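Long-range contacts in transglutaminase elicitor (Phytophthora sojae, PDB 3TW5), which catalyses transglutaminase cross-linking of proteins between glutamine and lysine side chains and probably acts as an elicitor of plant immune responses: residues 202-206 with 304-308; 7-11 with 172-176; 279-285 with 295-300. The protein carries 1 engineered substitution. The contacts are given in a common frame with arbitrary orientation. Residue numbers count along the deposited sequence, not the author numbering.

Interaction 1 of 3, residues 202-206 with 304-308; sequences PAYFH and YYYLL
Helix 202-206 lies across strand 304-308 at nearly a right angle: the N-to-C directions make 102° and the axes approach to 8.9 Å. The helix starts its first turn here, with His206 N bonded to Pro202 O at 3.0 Å, while 304-308 is in ordinary beta conformation. Pro202 sits above Tyr306 (CA to CA 6.6 Å) and Ala203 near Leu308 (CA to CA 6.1 Å). Tyr306 takes the p rotamer (chi1 46°), and its OH meets ND1 of His206, itself in t, at 2.7 Å in a nearly straight hydrogen bond whose donor could be either. The same hydroxyl also bonds Ser275 on the neighbouring strand 269-280. At the root of the tyrosine, Pro202 CB packs on Tyr306 CB at 3.7 Å. Leu308, in m,t, bends its end to the helix: CD1 lies over one face of the His206 ring, 4.1 Å from the centroid, a CH-pi contact, and CD2 comes to 3.8 Å from Ala203 CA. Toward the N-terminal end of 304-308, Phe205 (t) reaches Tyr304 (m), CZ to CD2 3.8 Å, the ring planes at 71° and oblique, while Phe205 CD2 touches Tyr306 CE1 at 4.1 Å. All the touching residues are buried, and Phe238 adds an edge-to-face partner for His206. This is a buried helix-on-sheet packing, helix 202-215 crossing one face of the antiparallel sheet.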
loop_
_atom_site.group_PDB
_atom_site.type_symbol
_atom_site.label_atom_id
_atom_site.label_comp_id
_atom_site.label_asym_id
_atom_site.label_seq_id
_atom_site.Cartn_x
_atom_site.Cartn_y
_atom_site.Cartn_z
ATOM N N PRO A 202 11.976 6.965 13.774
ATOM C CA PRO A 202 11.707 8.147 12.953
ATOM C C PRO A 202 12.931 8.627 12.172
ATOM O O PRO A 202 12.779 9.256 11.123
ATOM C CB PRO A 202 11.260 9.196 13.974
ATOM C CG PRO A 202 11.780 8.723 15.272
ATOM C CD PRO A 202 11.780 7.237 15.208
ATOM N N ALA A 203 14.126 8.328 12.678
ATOM C CA ALA A 203 15.359 8.569 11.932
ATOM C C ALA A 203 15.316 7.776 10.636
ATOM O O ALA A 203 15.534 8.328 9.555
ATOM C CB ALA A 203 16.577 8.183 12.747
ATOM N N TYR A 204 15.011 6.484 10.750
ATOM C CA TYR A 204 14.890 5.637 9.576
ATOM C C TYR A 204 13.781 6.136 8.647
ATOM O O TYR A 204 13.980 6.223 7.436
ATOM C CB TYR A 204 14.691 4.156 9.938
ATOM C CG TYR A 204 14.445 3.325 8.707
ATOM C CD1 TYR A 204 15.466 3.099 7.787
ATOM C CD2 TYR A 204 13.181 2.819 8.427
ATOM C CE1 TYR A 204 15.242 2.373 6.635
ATOM C CE2 TYR A 204 12.944 2.085 7.274
ATOM C CZ TYR A 204 13.981 1.868 6.383
ATOM O OH TYR A 204 13.757 1.148 5.238
ATOM N N PHE A 205 12.629 6.475 9.218
ATOM C CA PHE A 205 11.506 6.986 8.435
ATOM C C PHE A 205 11.922 8.162 7.546
ATOM O O PHE A 205 11.686 8.140 6.335
ATOM C CB PHE A 205 10.332 7.374 9.346
ATOM C CG PHE A 205 9.196 8.049 8.621
ATOM C CD1 PHE A 205 8.336 7.317 7.808
ATOM C CD2 PHE A 205 8.986 9.417 8.752
ATOM C CE1 PHE A 205 7.287 7.941 7.135
ATOM C CE2 PHE A 205 7.942 10.045 8.081
ATOM C CZ PHE A 205 7.092 9.305 7.273
ATOM N N HIS A 206 12.549 9.172 8.151
ATOM C CA HIS A 206 12.988 10.367 7.426
ATOM C C HIS A 206 14.027 10.027 6.362
ATOM O O HIS A 206 13.865 10.403 5.202
ATOM C CB HIS A 206 13.528 11.433 8.391
ATOM C CG HIS A 206 13.720 12.783 7.764
ATOM N ND1 HIS A 206 12.731 13.744 7.747
ATOM C CD2 HIS A 206 14.786 13.331 7.135
ATOM C CE1 HIS A 206 13.180 14.825 7.133
ATOM N NE2 HIS A 206 14.425 14.601 6.752
ATOM N N TYR A 304 3.547 13.998 10.548
ATOM C CA TYR A 304 4.332 13.287 11.544
ATOM C C TYR A 304 5.308 14.245 12.198
ATOM O O TYR A 304 5.929 15.074 11.529
ATOM C CB TYR A 304 5.068 12.099 10.919
ATOM C CG TYR A 304 4.142 11.079 10.303
ATOM C CD1 TYR A 304 3.359 10.246 11.104
ATOM C CD2 TYR A 304 4.036 10.954 8.919
ATOM C CE1 TYR A 304 2.498 9.311 10.542
ATOM C CE2 TYR A 304 3.178 10.019 8.344
ATOM C CZ TYR A 304 2.414 9.202 9.163
ATOM O OH TYR A 304 1.564 8.276 8.606
ATOM N N TYR A 305 5.429 14.122 13.513
ATOM C CA TYR A 305 6.235 15.027 14.315
ATOM C C TYR A 305 7.278 14.210 15.056
ATOM O O TYR A 305 6.947 13.243 15.746
ATOM C CB TYR A 305 5.349 15.802 15.299
ATOM C CG TYR A 305 4.050 16.291 14.693
ATOM C CD1 TYR A 305 3.966 17.546 14.088
ATOM C CD2 TYR A 305 2.906 15.489 14.710
ATOM C CE1 TYR A 305 2.776 17.993 13.522
ATOM C CE2 TYR A 305 1.713 15.923 14.147
ATOM C CZ TYR A 305 1.654 17.176 13.555
ATOM O OH TYR A 305 0.468 17.604 12.998
ATOM N N TYR A 306 8.538 14.598 14.904
ATOM C CA TYR A 306 9.634 13.870 15.521
ATOM C C TYR A 306 10.873 14.726 15.745
ATOM O O TYR A 306 11.109 15.705 15.032
ATOM C CB TYR A 306 9.985 12.617 14.703
ATOM C CG TYR A 306 10.094 12.822 13.204
ATOM C CD1 TYR A 306 8.977 12.685 12.377
ATOM C CD2 TYR A 306 11.318 13.130 12.610
ATOM C CE1 TYR A 306 9.074 12.866 10.999
ATOM C CE2 TYR A 306 11.426 13.310 11.232
ATOM C CZ TYR A 306 10.300 13.177 10.435
ATOM O OH TYR A 306 10.407 13.353 9.076
ATOM N N LEU A 307 11.645 14.354 16.760
ATOM C CA LEU A 307 12.961 14.927 16.991
ATOM C C LEU A 307 13.988 14.041 16.312
ATOM O O LEU A 307 14.012 12.835 16.543
ATOM C CB LEU A 307 13.272 14.993 18.492
ATOM C CG LEU A 307 12.505 15.936 19.423
ATOM C CD1 LEU A 307 12.832 15.603 20.873
ATOM C CD2 LEU A 307 12.819 17.399 19.119
ATOM N N LEU A 308 14.824 14.631 15.468
ATOM C CA LEU A 308 15.951 13.908 14.891
ATOM C C LEU A 308 17.214 14.185 15.696
ATOM O O LEU A 308 17.469 15.328 16.090
ATOM C CB LEU A 308 16.157 14.287 13.423
ATOM C CG LEU A 308 15.135 13.798 12.393
ATOM C CD1 LEU A 308 15.526 14.272 11.003
ATOM C CD2 LEU A 308 14.996 12.282 12.417
#

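Interaction 2 of 3, residues 7-11 with 172-176; sequences DIAKL and TVFTG
Lys10 stretches its side chain over Thr175, CD coming to 4.3 Å from CG2, and carries NZ on to the carbonyl of Phe174, where NZ donates a hydrogen bond to O at 3.2 Å. Its rotamer is m at chi1 and t at the other three angles, so the chain is nearly extended and NZ reaches the strand. Asp7, one turn earlier and also m, works beside it: OD2 accepts a weak hydrogen bond from Gly176 N (3.5 Å), and OD1 rests 3.5 Å from Thr175 CB. A long salt bridge joins Asp7 OD1 to Lys10 NZ at 4.0 Å. At Gly176, phi is 129°, where a CB would be jammed against the carbonyl O of Thr175.

The backbones are helical for 7-11 and extended for 172-175. They run almost antiparallel, at 162°, with the axes 8.6 Å apart at closest approach. Asp7 is opposite Thr175 (CA to CA 5.6 Å) and Lys10 opposite Val173 (CA to CA 6.9 Å). On the more buried side the contact turns apolar: Val173 CG1 (chi1 t) lies 4.1 Å from Lys10 CB and 4.4 Å from Leu11 CD2, with Leu11 in m,t.

This is helix-on-strand packing in which an i, i+3 Asp-Lys pair on the exposed side bonds the strand backbone, beside the buried Leu11-Val173 contact. Strand 172-175 pairs antiparallel with strand 333-336, whose Leu333 O accepts the hydrogen bond of Thr175 OG1, and Leu335 of that strand touches both Leu11 and Val173. Helix 5-15 also meets Tyr204 and Ile212 of helix 202-215, so it rests against both the sheet and that helix.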
loop_
_atom_site.group_PDB
_atom_site.type_symbol
_atom_site.label_atom_id
_atom_site.label_comp_id
_atom_site.label_asym_id
_atom_site.label_seq_id
_atom_site.Cartn_x
_atom_site.Cartn_y
_atom_site.Cartn_z
ATOM N N ASP A 7 18.272 -1.999 8.385
ATOM C CA ASP A 7 17.296 -1.656 7.350
ATOM C C ASP A 7 17.891 -0.771 6.257
ATOM O O ASP A 7 17.490 -0.863 5.095
ATOM C CB ASP A 7 16.066 -0.987 7.970
ATOM C CG ASP A 7 15.153 -1.975 8.678
ATOM O OD1 ASP A 7 14.922 -3.079 8.138
ATOM O OD2 ASP A 7 14.653 -1.646 9.776
ATOM N N ILE A 8 18.842 0.083 6.635
ATOM C CA ILE A 8 19.554 0.934 5.676
ATOM C C ILE A 8 20.395 0.081 4.722
ATOM O O ILE A 8 20.456 0.360 3.522
ATOM C CB ILE A 8 20.415 2.018 6.389
ATOM C CG1 ILE A 8 19.506 3.025 7.096
ATOM C CG2 ILE A 8 21.312 2.756 5.397
ATOM C CD1 ILE A 8 20.233 4.004 7.984
ATOM N N ALA A 9 21.019 -0.964 5.266
ATOM C CA ALA A 9 21.798 -1.918 4.479
ATOM C C ALA A 9 20.961 -2.557 3.371
ATOM O O ALA A 9 21.404 -2.626 2.223
ATOM C CB ALA A 9 22.393 -2.988 5.378
ATOM N N LYS A 10 19.755 -3.011 3.724
ATOM C CA LYS A 10 18.827 -3.616 2.767
ATOM C C LYS A 10 18.535 -2.670 1.607
ATOM O O LYS A 10 18.490 -3.092 0.450
ATOM C CB LYS A 10 17.508 -4.008 3.441
ATOM C CG LYS A 10 17.614 -5.028 4.561
ATOM C CD LYS A 10 16.227 -5.496 4.985
ATOM C CE LYS A 10 16.223 -6.014 6.414
ATOM N NZ LYS A 10 14.982 -6.773 6.735
ATOM N N LEU A 11 18.338 -1.392 1.928
ATOM C CA LEU A 11 18.072 -0.364 0.924
ATOM C C LEU A 11 19.293 -0.100 0.043
ATOM O O LEU A 11 19.178 -0.031 -1.183
ATOM C CB LEU A 11 17.606 0.937 1.588
ATOM C CG LEU A 11 16.228 0.980 2.258
ATOM C CD1 LEU A 11 16.047 2.294 2.991
ATOM C CD2 LEU A 11 15.107 0.779 1.251
ATOM N N THR A 172 10.199 -8.477 -2.525
ATOM C CA THR A 172 10.095 -7.233 -1.766
ATOM C C THR A 172 11.365 -6.899 -0.993
ATOM O O THR A 172 12.133 -7.791 -0.625
ATOM C CB THR A 172 8.924 -7.268 -0.750
ATOM O OG1 THR A 172 9.246 -8.154 0.328
ATOM C CG2 THR A 172 7.624 -7.712 -1.408
ATOM N N VAL A 173 11.570 -5.604 -0.759
ATOM C CA VAL A 173 12.551 -5.123 0.212
ATOM C C VAL A 173 11.760 -4.655 1.428
ATOM O O VAL A 173 11.251 -3.535 1.447
ATOM C CB VAL A 173 13.410 -3.957 -0.343
ATOM C CG1 VAL A 173 14.486 -3.563 0.657
ATOM C CG2 VAL A 173 14.044 -4.332 -1.670
ATOM N N PHE A 174 11.642 -5.524 2.427
ATOM C CA PHE A 174 10.818 -5.250 3.604
ATOM C C PHE A 174 11.638 -4.659 4.745
ATOM O O PHE A 174 12.682 -5.201 5.116
ATOM C CB PHE A 174 10.111 -6.527 4.066
ATOM C CG PHE A 174 8.943 -6.278 4.977
ATOM C CD1 PHE A 174 9.116 -6.231 6.359
ATOM C CD2 PHE A 174 7.664 -6.097 4.453
ATOM C CE1 PHE A 174 8.032 -6.000 7.208
ATOM C CE2 PHE A 174 6.575 -5.865 5.288
ATOM C CZ PHE A 174 6.757 -5.817 6.670
ATOM N N THR A 175 11.160 -3.545 5.298
ATOM C CA THR A 175 11.867 -2.851 6.378
ATOM C C THR A 175 10.926 -2.417 7.503
ATOM O O THR A 175 9.771 -2.074 7.257
ATOM C CB THR A 175 12.640 -1.619 5.859
ATOM O OG1 THR A 175 11.724 -0.672 5.298
ATOM C CG2 THR A 175 13.672 -2.016 4.803
ATOM N N GLY A 176 11.436 -2.432 8.733
ATOM C CA GLY A 176 10.656 -2.040 9.907
ATOM C C GLY A 176 10.712 -3.061 11.028
ATOM O O GLY A 176 9.791 -3.859 11.201
#

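Interaction 3 of 3, residues 279-285 with 295-300; sequences WIYETYT and IDKFTT
Three backbone hydrogen bonds fix the register. Trp279 N to Thr300 O and Thr300 N to Trp279 O, both 2.9 Å, make these residues an antiparallel hydrogen-bonded pair (CA to CA 5.6 Å); Ile280 and Thr299 follow as a non-hydrogen-bonded pair, CA to CA 4.6 Å. Tyr281 N then bonds Phe298 O at 3.0 Å, continuing the pairing at the next position. Two CA-H...O contacts fill the gaps, Thr299 CA to Trp279 O at 3.5 Å and Ile280 CA to Phe298 O at 3.3 Å.

Aromatic contacts come next. Phe298 (m) spreads its ring so that Thr283 CG2 stands over one face, 3.7 Å from the centroid in a CH-pi contact, with Thr285 OG1 3.5 Å from Phe298 CZ. Tyr281 (p) swings back over 298-300: Phe298 CB lies over one face of its ring, and its CD2 is 3.6 Å from Thr300 CG2. Trp279, also p, brings NE1 to 3.3 Å from Thr300 CG2. Among apolar contacts, Ile280 CG2 meets Ile295 CD1 at 4.0 Å.

Side-chain hydrogen bonds settle each segment internally. Thr283 OG1 and Thr285 OG1 pair at 2.8 Å, and Thr299 OG1 donates to Ile295 O at 2.9 Å, folding the 3-10 turn 295-297 onto the strand; Arg236 also bonds that hydroxyl. Together this is the end of the antiparallel pair where a connection that includes helix 289-292 joins strands 269-280 and 299-310: backbone bonds set the alignment, and beyond them aromatic and threonine side chains continue the contact.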
loop_
_atom_site.group_PDB
_atom_site.type_symbol
_atom_site.label_atom_id
_atom_site.label_comp_id
_atom_site.label_asym_id
_atom_site.label_seq_id
_atom_site.Cartn_x
_atom_site.Cartn_y
_atom_site.Cartn_z
ATOM N N TRP A 279 -0.216 9.351 0.391
ATOM C CA TRP A 279 -0.491 8.066 -0.237
ATOM C C TRP A 279 -1.837 8.032 -0.945
ATOM O O TRP A 279 -2.693 8.892 -0.725
ATOM C CB TRP A 279 -0.410 6.940 0.792
ATOM C CG TRP A 279 -1.409 7.047 1.894
ATOM C CD1 TRP A 279 -2.693 6.591 1.881
ATOM C CD2 TRP A 279 -1.204 7.636 3.183
ATOM N NE1 TRP A 279 -3.304 6.857 3.082
ATOM C CE2 TRP A 279 -2.414 7.500 3.899
ATOM C CE3 TRP A 279 -0.116 8.267 3.803
ATOM C CZ2 TRP A 279 -2.570 7.971 5.205
ATOM C CZ3 TRP A 279 -0.271 8.736 5.102
ATOM C CH2 TRP A 279 -1.492 8.585 5.788
ATOM N N ILE A 280 -2.010 7.015 -1.785
ATOM C CA ILE A 280 -3.227 6.825 -2.563
ATOM C C ILE A 280 -4.181 5.916 -1.796
ATOM O O ILE A 280 -3.749 4.935 -1.195
ATOM C CB ILE A 280 -2.904 6.192 -3.936
ATOM C CG1 ILE A 280 -1.687 6.866 -4.589
ATOM C CG2 ILE A 280 -4.118 6.223 -4.848
ATOM C CD1 ILE A 280 -1.817 8.370 -4.840
ATOM N N TYR A 281 -5.471 6.247 -1.806
ATOM C CA TYR A 281 -6.469 5.393 -1.156
ATOM C C TYR A 281 -7.470 4.746 -2.128
ATOM O O TYR A 281 -7.529 5.108 -3.304
ATOM C CB TYR A 281 -7.149 6.095 0.034
ATOM C CG TYR A 281 -8.080 7.242 -0.301
ATOM C CD1 TYR A 281 -9.459 7.042 -0.382
ATOM C CD2 TYR A 281 -7.589 8.533 -0.501
ATOM C CE1 TYR A 281 -10.327 8.094 -0.672
ATOM C CE2 TYR A 281 -8.447 9.594 -0.790
ATOM C CZ TYR A 281 -9.815 9.367 -0.877
ATOM O OH TYR A 281 -10.670 10.409 -1.165
ATOM N N GLU A 282 -8.248 3.795 -1.612
ATOM C CA GLU A 282 -9.116 2.932 -2.419
ATOM C C GLU A 282 -10.326 3.639 -3.031
ATOM O O GLU A 282 -10.918 4.526 -2.412
ATOM C CB GLU A 282 -9.592 1.735 -1.584
ATOM C CG GLU A 282 -8.486 0.752 -1.176
ATOM C CD GLU A 282 -7.698 1.179 0.065
ATOM O OE1 GLU A 282 -7.975 2.260 0.634
ATOM O OE2 GLU A 282 -6.791 0.423 0.475
ATOM N N THR A 283 -10.678 3.227 -4.249
ATOM C CA THR A 283 -11.877 3.707 -4.949
ATOM C C THR A 283 -12.290 2.759 -6.076
ATOM O O THR A 283 -11.453 2.060 -6.645
ATOM C CB THR A 283 -11.694 5.139 -5.527
ATOM O OG1 THR A 283 -12.916 5.575 -6.141
ATOM C CG2 THR A 283 -10.570 5.181 -6.556
ATOM N N TYR A 284 -13.580 2.752 -6.399
ATOM C CA TYR A 284 -14.095 1.945 -7.504
ATOM C C TYR A 284 -14.345 2.779 -8.766
ATOM O O TYR A 284 -14.972 2.312 -9.720
ATOM C CB TYR A 284 -15.360 1.203 -7.078
ATOM C CG TYR A 284 -15.137 0.149 -6.015
ATOM C CD1 TYR A 284 -14.980 -1.192 -6.357
ATOM C CD2 TYR A 284 -15.097 0.492 -4.663
ATOM C CE1 TYR A 284 -14.786 -2.165 -5.381
ATOM C CE2 TYR A 284 -14.901 -0.474 -3.680
ATOM C CZ TYR A 284 -14.747 -1.798 -4.046
ATOM O OH TYR A 284 -14.554 -2.752 -3.075
ATOM N N THR A 285 -13.838 4.010 -8.766
ATOM C CA THR A 285 -14.019 4.925 -9.891
ATOM C C THR A 285 -13.274 4.431 -11.132
ATOM O O THR A 285 -12.051 4.263 -11.118
ATOM C CB THR A 285 -13.572 6.359 -9.527
ATOM O OG1 THR A 285 -14.187 6.750 -8.294
ATOM C CG2 THR A 285 -13.966 7.347 -10.619
ATOM N N ILE A 295 -6.469 11.696 -10.081
ATOM C CA ILE A 295 -5.787 10.979 -8.992
ATOM C C ILE A 295 -5.661 11.816 -7.709
ATOM O O ILE A 295 -5.558 11.264 -6.609
ATOM C CB ILE A 295 -4.394 10.422 -9.448
ATOM C CG1 ILE A 295 -3.789 9.479 -8.396
ATOM C CG2 ILE A 295 -3.422 11.552 -9.805
ATOM C CD1 ILE A 295 -4.434 8.105 -8.329
ATOM N N ASP A 296 -5.691 13.140 -7.857
ATOM C CA ASP A 296 -5.622 14.062 -6.723
ATOM C C ASP A 296 -6.777 13.870 -5.739
ATOM O O ASP A 296 -6.596 14.042 -4.535
ATOM C CB ASP A 296 -5.568 15.514 -7.208
ATOM C CG ASP A 296 -4.230 15.870 -7.843
ATOM O OD1 ASP A 296 -3.528 16.745 -7.290
ATOM O OD2 ASP A 296 -3.874 15.274 -8.887
ATOM N N LYS A 297 -7.949 13.500 -6.257
ATOM C CA LYS A 297 -9.129 13.217 -5.430
ATOM C C LYS A 297 -8.897 12.043 -4.485
ATOM O O LYS A 297 -9.522 11.953 -3.423
ATOM C CB LYS A 297 -10.352 12.923 -6.304
ATOM C CG LYS A 297 -10.865 14.110 -7.112
ATOM C CD LYS A 297 -11.965 13.689 -8.083
ATOM C CE LYS A 297 -12.249 14.789 -9.103
ATOM N NZ LYS A 297 -13.206 14.337 -10.157
ATOM N N PHE A 298 -7.992 11.151 -4.882
ATOM C CA PHE A 298 -7.734 9.921 -4.143
ATOM C C PHE A 298 -6.339 9.901 -3.522
ATOM O O PHE A 298 -5.799 8.839 -3.206
ATOM C CB PHE A 298 -7.982 8.708 -5.043
ATOM C CG PHE A 298 -9.285 8.774 -5.785
ATOM C CD1 PHE A 298 -10.495 8.635 -5.107
ATOM C CD2 PHE A 298 -9.306 8.999 -7.156
ATOM C CE1 PHE A 298 -11.709 8.710 -5.788
ATOM C CE2 PHE A 298 -10.513 9.070 -7.847
ATOM C CZ PHE A 298 -11.717 8.923 -7.161
ATOM N N THR A 299 -5.773 11.091 -3.342
ATOM C CA THR A 299 -4.528 11.262 -2.607
ATOM C C THR A 299 -4.829 11.856 -1.229
ATOM O O THR A 299 -5.463 12.908 -1.116
ATOM C CB THR A 299 -3.543 12.167 -3.370
ATOM O OG1 THR A 299 -3.426 11.715 -4.724
ATOM C CG2 THR A 299 -2.170 12.146 -2.712
ATOM N N THR A 300 -4.388 11.161 -0.187
ATOM C CA THR A 300 -4.544 11.627 1.190
ATOM C C THR A 300 -3.176 11.646 1.880
ATOM O O THR A 300 -2.160 11.356 1.248
ATOM C CB THR A 300 -5.579 10.774 1.972
ATOM O OG1 THR A 300 -5.718 11.275 3.307
ATOM C CG2 THR A 300 -5.167 9.309 2.022
#

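How the interactions relate
The three contacts are built on the same antiparallel sheet. Interaction 2 comes first along the chain and closes before interaction 1 opens; interaction 3 is nested inside the loop that interaction 1 closes. Interactions 1 and 2 have centres about 17 Å apart and meet at Tyr204, whose OH probably hydrogen-bonds Thr175 OG1 while its ring packs on helix 5-15. Interactions 1 and 3 share strand 299-310, with centres about 25 Å apart, and Tyr304 touches Trp279. Interactions 2 and 3 stay apart, nearest atoms about 15 Å away, on opposite sides of the chain's centre. Helices 5-15 and 202-215 are thereby tied to the sheet, and interaction 3 lies where strands 269-280 and 299-310 are joined.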